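Local coordinates for core protein P7 (Pseudomonas phage phi12, PDB 2Q82) that is a structural core protein of a bacteriophage, probably forming part of its inner particle, at residues S25-S30 and P58-L63; V83-V88 and G105-V110. One frame throughout, in Å; residues are numbered along the deposited sequence.

Contact 1. Residues S25-S30 and P58-L63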
ATOM      1  N   SER A  25       4.174  -2.317  13.624  1.00 38.39           N
ATOM      2  CA  SER A  25       4.404  -3.119  12.435  1.00 35.09           C
ATOM      3  C   SER A  25       3.164  -3.895  12.058  1.00 32.27           C
ATOM      4  O   SER A  25       2.248  -4.082  12.852  1.00 32.84           O
ATOM      5  CB  SER A  25       5.517  -4.135  12.624  1.00 35.65           C
ATOM      6  OG  SER A  25       6.681  -3.567  13.177  1.00 32.64           O
ATOM      7  N   LEU A  26       3.168  -4.375  10.831  1.00 29.43           N
ATOM      8  CA  LEU A  26       2.068  -5.169  10.349  1.00 26.76           C
ATOM      9  C   LEU A  26       2.511  -6.619  10.339  1.00 26.60           C
ATOM     10  O   LEU A  26       3.524  -6.941   9.726  1.00 25.22           O
ATOM     11  CB  LEU A  26       1.697  -4.746   8.937  1.00 25.10           C
ATOM     12  CG  LEU A  26       0.736  -5.724   8.264  1.00 24.86           C
ATOM     13  CD1 LEU A  26      -0.614  -5.660   8.929  1.00 24.68           C
ATOM     14  CD2 LEU A  26       0.611  -5.404   6.804  1.00 27.23           C
HETATM   15  N   MSE A  27       1.795  -7.504  11.032  1.00 27.25           N
HETATM   16  CA  MSE A  27       2.223  -8.892  10.943  1.00 31.21           C
HETATM   17  C   MSE A  27       1.619  -9.472   9.709  1.00 26.81           C
HETATM   18  O   MSE A  27       0.467  -9.230   9.365  1.00 23.54           O
HETATM   19  CB  MSE A  27       1.751  -9.829  12.037  1.00 39.62           C
HETATM   20  CG  MSE A  27       1.481  -9.291  13.365  1.00 56.39           C
HETATM   21 SE   MSE A  27       3.079  -9.133  14.336  1.00 69.87          SE
HETATM   22  CE  MSE A  27       3.172  -7.309  13.854  1.00 73.56           C
ATOM     23  N   VAL A  28       2.425 -10.335   9.121  1.00 24.50           N
ATOM     24  CA  VAL A  28       2.102 -11.001   7.905  1.00 23.38           C
ATOM     25  C   VAL A  28       2.209 -12.498   8.059  1.00 24.41           C
ATOM     26  O   VAL A  28       3.245 -13.027   8.446  1.00 22.65           O
ATOM     27  CB  VAL A  28       3.035 -10.510   6.848  1.00 23.21           C
ATOM     28  CG1 VAL A  28       3.066 -11.451   5.711  1.00 25.80           C
ATOM     29  CG2 VAL A  28       2.597  -9.142   6.421  1.00 21.06           C
HETATM   30  N   MSE A  29       1.134 -13.180   7.703  1.00 23.19           N
HETATM   31  CA  MSE A  29       1.090 -14.618   7.859  1.00 24.79           C
HETATM   32  C   MSE A  29       0.833 -15.422   6.580  1.00 24.35           C
HETATM   33  O   MSE A  29      -0.200 -15.253   5.939  1.00 21.03           O
HETATM   34  CB  MSE A  29       0.019 -14.941   8.902  1.00 27.23           C
HETATM   35  CG  MSE A  29      -0.320 -16.395   9.047  1.00 35.78           C
HETATM   36 SE   MSE A  29      -1.986 -16.681  10.043  1.00 38.18          SE
HETATM   37  CE  MSE A  29      -1.922 -18.632   9.993  1.00 45.19           C
ATOM     38  N   SER A  30       1.777 -16.299   6.231  1.00 22.08           N
ATOM     39  CA  SER A  30       1.639 -17.157   5.061  1.00 23.71           C
ATOM     40  C   SER A  30       0.663 -18.265   5.410  1.00 26.32           C
ATOM     41  O   SER A  30       0.922 -19.067   6.313  1.00 25.81           O
ATOM     42  CB  SER A  30       2.962 -17.783   4.671  1.00 22.52           C
ATOM     43  OG  SER A  30       2.771 -18.691   3.599  1.00 24.28           O
ATOM     44  N   PRO A  58      -3.865  -3.589  16.296  1.00 53.12           N
ATOM     45  CA  PRO A  58      -3.031  -4.743  15.921  1.00 49.77           C
ATOM     46  C   PRO A  58      -3.654  -5.676  14.933  1.00 44.47           C
ATOM     47  O   PRO A  58      -4.749  -6.186  15.152  1.00 41.27           O
ATOM     48  CB  PRO A  58      -2.742  -5.409  17.239  1.00 52.52           C
ATOM     49  CG  PRO A  58      -3.751  -4.921  18.088  1.00 55.84           C
ATOM     50  CD  PRO A  58      -3.830  -3.492  17.752  1.00 55.64           C
ATOM     51  N   ALA A  59      -2.902  -5.989  13.895  1.00 38.42           N
ATOM     52  CA  ALA A  59      -3.444  -6.793  12.836  1.00 34.56           C
ATOM     53  C   ALA A  59      -2.550  -7.846  12.304  1.00 31.98           C
ATOM     54  O   ALA A  59      -1.336  -7.710  12.368  1.00 31.29           O
ATOM     55  CB  ALA A  59      -3.727  -5.851  11.702  1.00 34.75           C
ATOM     56  N   VAL A  60      -3.159  -8.906  11.788  1.00 28.21           N
ATOM     57  CA  VAL A  60      -2.414  -9.974  11.138  1.00 25.79           C
ATOM     58  C   VAL A  60      -3.033 -10.066   9.744  1.00 26.47           C
ATOM     59  O   VAL A  60      -4.217 -10.348   9.598  1.00 27.30           O
ATOM     60  CB  VAL A  60      -2.560 -11.329  11.818  1.00 23.74           C
ATOM     61  CG1 VAL A  60      -1.891 -12.405  10.968  1.00 23.67           C
ATOM     62  CG2 VAL A  60      -1.913 -11.281  13.190  1.00 24.17           C
ATOM     63  N   ALA A  61      -2.232  -9.774   8.726  1.00 23.65           N
ATOM     64  CA  ALA A  61      -2.693  -9.868   7.356  1.00 23.90           C
ATOM     65  C   ALA A  61      -2.304 -11.265   6.908  1.00 24.58           C
ATOM     66  O   ALA A  61      -1.141 -11.653   7.004  1.00 23.97           O
ATOM     67  CB  ALA A  61      -2.010  -8.834   6.486  1.00 23.38           C
ATOM     68  N   VAL A  62      -3.295 -12.011   6.427  1.00 22.00           N
ATOM     69  CA  VAL A  62      -3.095 -13.375   5.980  1.00 19.73           C
ATOM     70  C   VAL A  62      -2.953 -13.445   4.475  1.00 23.28           C
ATOM     71  O   VAL A  62      -3.845 -13.034   3.732  1.00 22.63           O
ATOM     72  CB  VAL A  62      -4.265 -14.260   6.410  1.00 21.56           C
ATOM     73  CG1 VAL A  62      -3.973 -15.715   6.073  1.00 22.27           C
ATOM     74  CG2 VAL A  62      -4.511 -14.092   7.896  1.00 20.98           C
ATOM     75  N   LEU A  63      -1.823 -13.991   4.044  1.00 20.79           N
ATOM     76  CA  LEU A  63      -1.537 -14.126   2.639  1.00 23.12           C
ATOM     77  C   LEU A  63      -1.418 -15.545   2.166  1.00 24.87           C
ATOM     78  O   LEU A  63      -0.663 -16.332   2.717  1.00 24.64           O
ATOM     79  CB  LEU A  63      -0.207 -13.419   2.322  1.00 23.06           C
ATOM     80  CG  LEU A  63      -0.295 -11.895   2.149  1.00 25.52           C
ATOM     81  CD1 LEU A  63      -0.710 -11.273   3.391  1.00 26.21           C
ATOM     82  CD2 LEU A  63       1.012 -11.341   1.742  1.00 26.44           C
TER
HETATM   83  O   HOH W   1       0.432  -5.619  14.543  1.00 43.59           O
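A61 lies between M27 and M29 of the neighbouring strand and is bonded to both through its backbone, the pattern that defines parallel pairing: one residue gives its N-H to the residue before its partner and takes one from the residue after. A61 N donates to M27 O and M29 N donates to A61 O, both at 2.8 Å. L63 N then repeats the step onto M29 O. At the opening end the strands part, and the bond from M27 N to A59 O is weak, 3.4 Å long. There a water takes up part of the separation, donating to S25 O and weakly accepting from A59 N. Between the N-H bonds run CA-H...O contacts, as from V28 CA to A61 O, so that M27 O, A61 O and M29 O each meet both an N-H and a CA-H.

Side chains alternate between two faces. On one, the CG of M27, a selenomethionine, meets CG2 of V60 at 3.9 Å. M29, also selenomethionine, sets its CB against V60 CG1; its CG is anti to the backbone N (chi1 171°) and the chain runs on extended, its SE 4.2 Å from V62 CG2. On the other face V28 and L63 make a looser contact, and F74 of helix 68-76 packs on both. L26 CD1 reaches the methyl groups of both A59 and A61.

The chemistry is thus that of a largely buried pair of inner strands: from M27 O onward strong backbone bonds hold the two together, and the faces are largely apolar, while the hydroxyl of S30, on the face of V28 and L63, is taken up by D101 and the backbone N of S97.

Contact 2. Residues V83-V88 and G105-V110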
ATOM      1  N   VAL A  83       5.479   0.676   5.984  1.00 36.50           N
ATOM      2  CA  VAL A  83       5.255   0.165   7.319  1.00 37.29           C
ATOM      3  C   VAL A  83       6.095  -1.085   7.480  1.00 36.69           C
ATOM      4  O   VAL A  83       6.304  -1.825   6.527  1.00 36.54           O
ATOM      5  CB  VAL A  83       3.775  -0.156   7.550  1.00 38.90           C
ATOM      6  CG1 VAL A  83       3.310  -1.195   6.573  1.00 41.92           C
ATOM      7  CG2 VAL A  83       3.568  -0.643   8.956  1.00 42.00           C
ATOM      8  N   ASN A  84       6.593  -1.301   8.689  1.00 35.35           N
ATOM      9  CA  ASN A  84       7.412  -2.458   8.961  1.00 35.55           C
ATOM     10  C   ASN A  84       6.575  -3.724   8.870  1.00 30.57           C
ATOM     11  O   ASN A  84       5.471  -3.769   9.350  1.00 29.97           O
ATOM     12  CB  ASN A  84       8.003  -2.393  10.357  1.00 40.64           C
ATOM     13  CG  ASN A  84       9.145  -3.350  10.521  1.00 49.15           C
ATOM     14  OD1 ASN A  84       9.253  -4.054  11.528  1.00 55.67           O
ATOM     15  ND2 ASN A  84      10.011  -3.389   9.524  1.00 52.87           N
ATOM     16  N   ILE A  85       7.157  -4.753   8.260  1.00 29.66           N
ATOM     17  CA  ILE A  85       6.467  -6.016   8.106  1.00 29.06           C
ATOM     18  C   ILE A  85       7.180  -7.061   8.918  1.00 29.27           C
ATOM     19  O   ILE A  85       8.390  -7.188   8.886  1.00 26.31           O
ATOM     20  CB  ILE A  85       6.495  -6.471   6.661  1.00 31.69           C
ATOM     21  CG1 ILE A  85       5.775  -5.448   5.803  1.00 34.68           C
ATOM     22  CG2 ILE A  85       5.889  -7.852   6.523  1.00 32.57           C
ATOM     23  CD1 ILE A  85       6.628  -4.383   5.377  1.00 42.47           C
ATOM     24  N   ILE A  86       6.388  -7.834   9.656  1.00 25.09           N
ATOM     25  CA  ILE A  86       6.944  -8.877  10.467  1.00 25.82           C
ATOM     26  C   ILE A  86       6.312 -10.166   9.989  1.00 24.47           C
ATOM     27  O   ILE A  86       5.090 -10.311  10.038  1.00 23.16           O
ATOM     28  CB  ILE A  86       6.576  -8.668  11.929  1.00 27.45           C
ATOM     29  CG1 ILE A  86       7.349  -7.481  12.510  1.00 30.55           C
ATOM     30  CG2 ILE A  86       6.846  -9.924  12.691  1.00 29.84           C
ATOM     31  CD1 ILE A  86       6.812  -6.963  13.839  1.00 33.17           C
ATOM     32  N   ARG A  87       7.131 -11.107   9.546  1.00 20.78           N
ATOM     33  CA  ARG A  87       6.612 -12.373   9.068  1.00 23.18           C
ATOM     34  C   ARG A  87       6.397 -13.323  10.235  1.00 24.89           C
ATOM     35  O   ARG A  87       7.336 -13.631  10.965  1.00 22.30           O
ATOM     36  CB  ARG A  87       7.594 -12.974   8.095  1.00 24.91           C
ATOM     37  CG  ARG A  87       7.221 -14.328   7.608  1.00 26.75           C
ATOM     38  CD  ARG A  87       8.300 -14.790   6.679  1.00 31.13           C
ATOM     39  NE  ARG A  87       8.120 -16.182   6.326  1.00 33.35           N
ATOM     40  CZ  ARG A  87       9.052 -16.924   5.748  1.00 34.56           C
ATOM     41  NH1 ARG A  87      10.236 -16.407   5.454  1.00 33.95           N
ATOM     42  NH2 ARG A  87       8.801 -18.193   5.473  1.00 33.21           N
ATOM     43  N   VAL A  88       5.168 -13.797  10.413  1.00 22.27           N
ATOM     44  CA  VAL A  88       4.918 -14.687  11.531  1.00 23.10           C
ATOM     45  C   VAL A  88       4.640 -16.133  11.206  1.00 22.82           C
ATOM     46  O   VAL A  88       4.000 -16.479  10.212  1.00 22.12           O
ATOM     47  CB  VAL A  88       3.778 -14.187  12.426  1.00 21.67           C
ATOM     48  CG1 VAL A  88       4.123 -12.829  12.971  1.00 24.73           C
ATOM     49  CG2 VAL A  88       2.472 -14.150  11.656  1.00 20.73           C
ATOM     50  N   GLY A 105      10.967 -14.802   1.543  1.00 31.63           N
ATOM     51  CA  GLY A 105      12.186 -15.376   2.087  1.00 33.81           C
ATOM     52  C   GLY A 105      13.187 -14.462   2.778  1.00 34.85           C
ATOM     53  O   GLY A 105      13.900 -14.889   3.684  1.00 36.35           O
ATOM     54  N   ALA A 106      13.263 -13.209   2.364  1.00 33.19           N
ATOM     55  CA  ALA A 106      14.228 -12.322   2.980  1.00 33.19           C
ATOM     56  C   ALA A 106      13.781 -11.827   4.348  1.00 33.96           C
ATOM     57  O   ALA A 106      14.545 -11.170   5.055  1.00 33.70           O
ATOM     58  CB  ALA A 106      14.523 -11.149   2.063  1.00 31.96           C
ATOM     59  N   LEU A 107      12.542 -12.140   4.719  1.00 33.69           N
ATOM     60  CA  LEU A 107      12.038 -11.734   6.022  1.00 36.05           C
ATOM     61  C   LEU A 107      12.242 -12.839   7.016  1.00 36.63           C
ATOM     62  O   LEU A 107      11.939 -13.999   6.755  1.00 34.13           O
ATOM     63  CB  LEU A 107      10.552 -11.411   5.993  1.00 36.80           C
ATOM     64  CG  LEU A 107      10.160 -10.090   5.370  1.00 39.91           C
ATOM     65  CD1 LEU A 107      10.832  -9.951   4.023  1.00 42.51           C
ATOM     66  CD2 LEU A 107       8.658 -10.023   5.232  1.00 41.41           C
ATOM     67  N   HIS A 108      12.754 -12.433   8.162  1.00 40.32           N
ATOM     68  CA  HIS A 108      13.035 -13.313   9.278  1.00 46.16           C
ATOM     69  C   HIS A 108      11.723 -13.773   9.917  1.00 43.29           C
ATOM     70  O   HIS A 108      10.885 -12.958  10.286  1.00 39.88           O
ATOM     71  CB  HIS A 108      13.884 -12.529  10.269  1.00 57.88           C
ATOM     72  CG  HIS A 108      14.435 -13.338  11.390  1.00 73.82           C
ATOM     73  ND1 HIS A 108      15.496 -12.898  12.162  1.00 80.99           N
ATOM     74  CD2 HIS A 108      14.072 -14.532  11.916  1.00 80.72           C
ATOM     75  CE1 HIS A 108      15.755 -13.778  13.101  1.00 85.05           C
ATOM     76  NE2 HIS A 108      14.901 -14.787  12.976  1.00 85.01           N
ATOM     77  N   GLU A 109      11.561 -15.089  10.023  1.00 39.80           N
ATOM     78  CA  GLU A 109      10.374 -15.697  10.611  1.00 39.53           C
ATOM     79  C   GLU A 109      10.318 -15.420  12.098  1.00 37.80           C
ATOM     80  O   GLU A 109      11.277 -15.681  12.817  1.00 38.40           O
ATOM     81  CB  GLU A 109      10.395 -17.208  10.434  1.00 45.00           C
ATOM     82  CG  GLU A 109      10.436 -17.676   9.009  1.00 53.37           C
ATOM     83  CD  GLU A 109      10.376 -19.183   8.898  1.00 58.79           C
ATOM     84  OE1 GLU A 109       9.721 -19.816   9.753  1.00 62.99           O
ATOM     85  OE2 GLU A 109      10.967 -19.731   7.948  1.00 61.63           O
ATOM     86  N   VAL A 110       9.188 -14.919  12.568  1.00 32.86           N
ATOM     87  CA  VAL A 110       9.054 -14.646  13.975  1.00 30.51           C
ATOM     88  C   VAL A 110       7.933 -15.510  14.508  1.00 27.36           C
ATOM     89  O   VAL A 110       6.896 -15.646  13.868  1.00 23.92           O
ATOM     90  CB  VAL A 110       8.749 -13.187  14.194  1.00 31.39           C
ATOM     91  CG1 VAL A 110       8.342 -12.948  15.622  1.00 34.30           C
ATOM     92  CG2 VAL A 110       9.973 -12.375  13.835  1.00 34.94           C
TER
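R87 has its CG anti to the backbone N (chi1 176°) and stays extended as far as NE, which puts NE beyond L107. In E109, CG is anti to the carbonyl carbon (chi1 -60°) and the chain continues extended; the two side chains lie side by side, pointing the same way. The CG of E109 sits over the centre of one guanidinium face, 3.6 Å from CZ. L107 O lies at the edge of the group, somewhat tilted from its plane, and accepts from NH1 at 3.2 Å; the nitrogen lies in the carbonyl plane, but the bond is bent, 144° at the hydrogen. The salt bridge from NH2 to E109 OE2 is long, 3.6 Å, and the oxygen stands well out of the guanidinium plane, leaving charge attraction without a directed N-H bond.

Within these segments backbone pairing is brief: V110 N donates to R87 O at 2.8 Å, and V110 continues the pairing to V89. Apolar contacts accompany it: R87 CB packs on L107 CB (4.0 Å), I85 CG2 meets L107 CD2 and I86 CG2 touches V110 CB.

This is the parallel join of a beta-alpha-beta unit, strand 84-89, helix 98-103, strand 109-111. D101 of that helix adds a long, weak ion pair to R87. One arginine thus ties the loop before the edge strand to its neighbour, by a carbonyl bond, apolar contact and probably diffuse electrostatic attraction.

How the contacts relate
A single parallel sheet holds both contacts, their centres about 9 Å apart. Its strands run in the order 42-45, 59-63, 25-30, 84-89, 109-111, so contact 1 joins the second and third and contact 2 the fourth and fifth. The step between them is the pairing of 25-30 with 84-89, where L26 N and V28 N probably bond to N84 O and I86 O, and V28 packs on I85. Along the chain, both segments of contact 1 precede those of contact 2. Both belong to the N-terminal core domain of P7. The strands thus grade from a buried middle to a more exposed edge, and helix 98-103 lies near both contacts through D101.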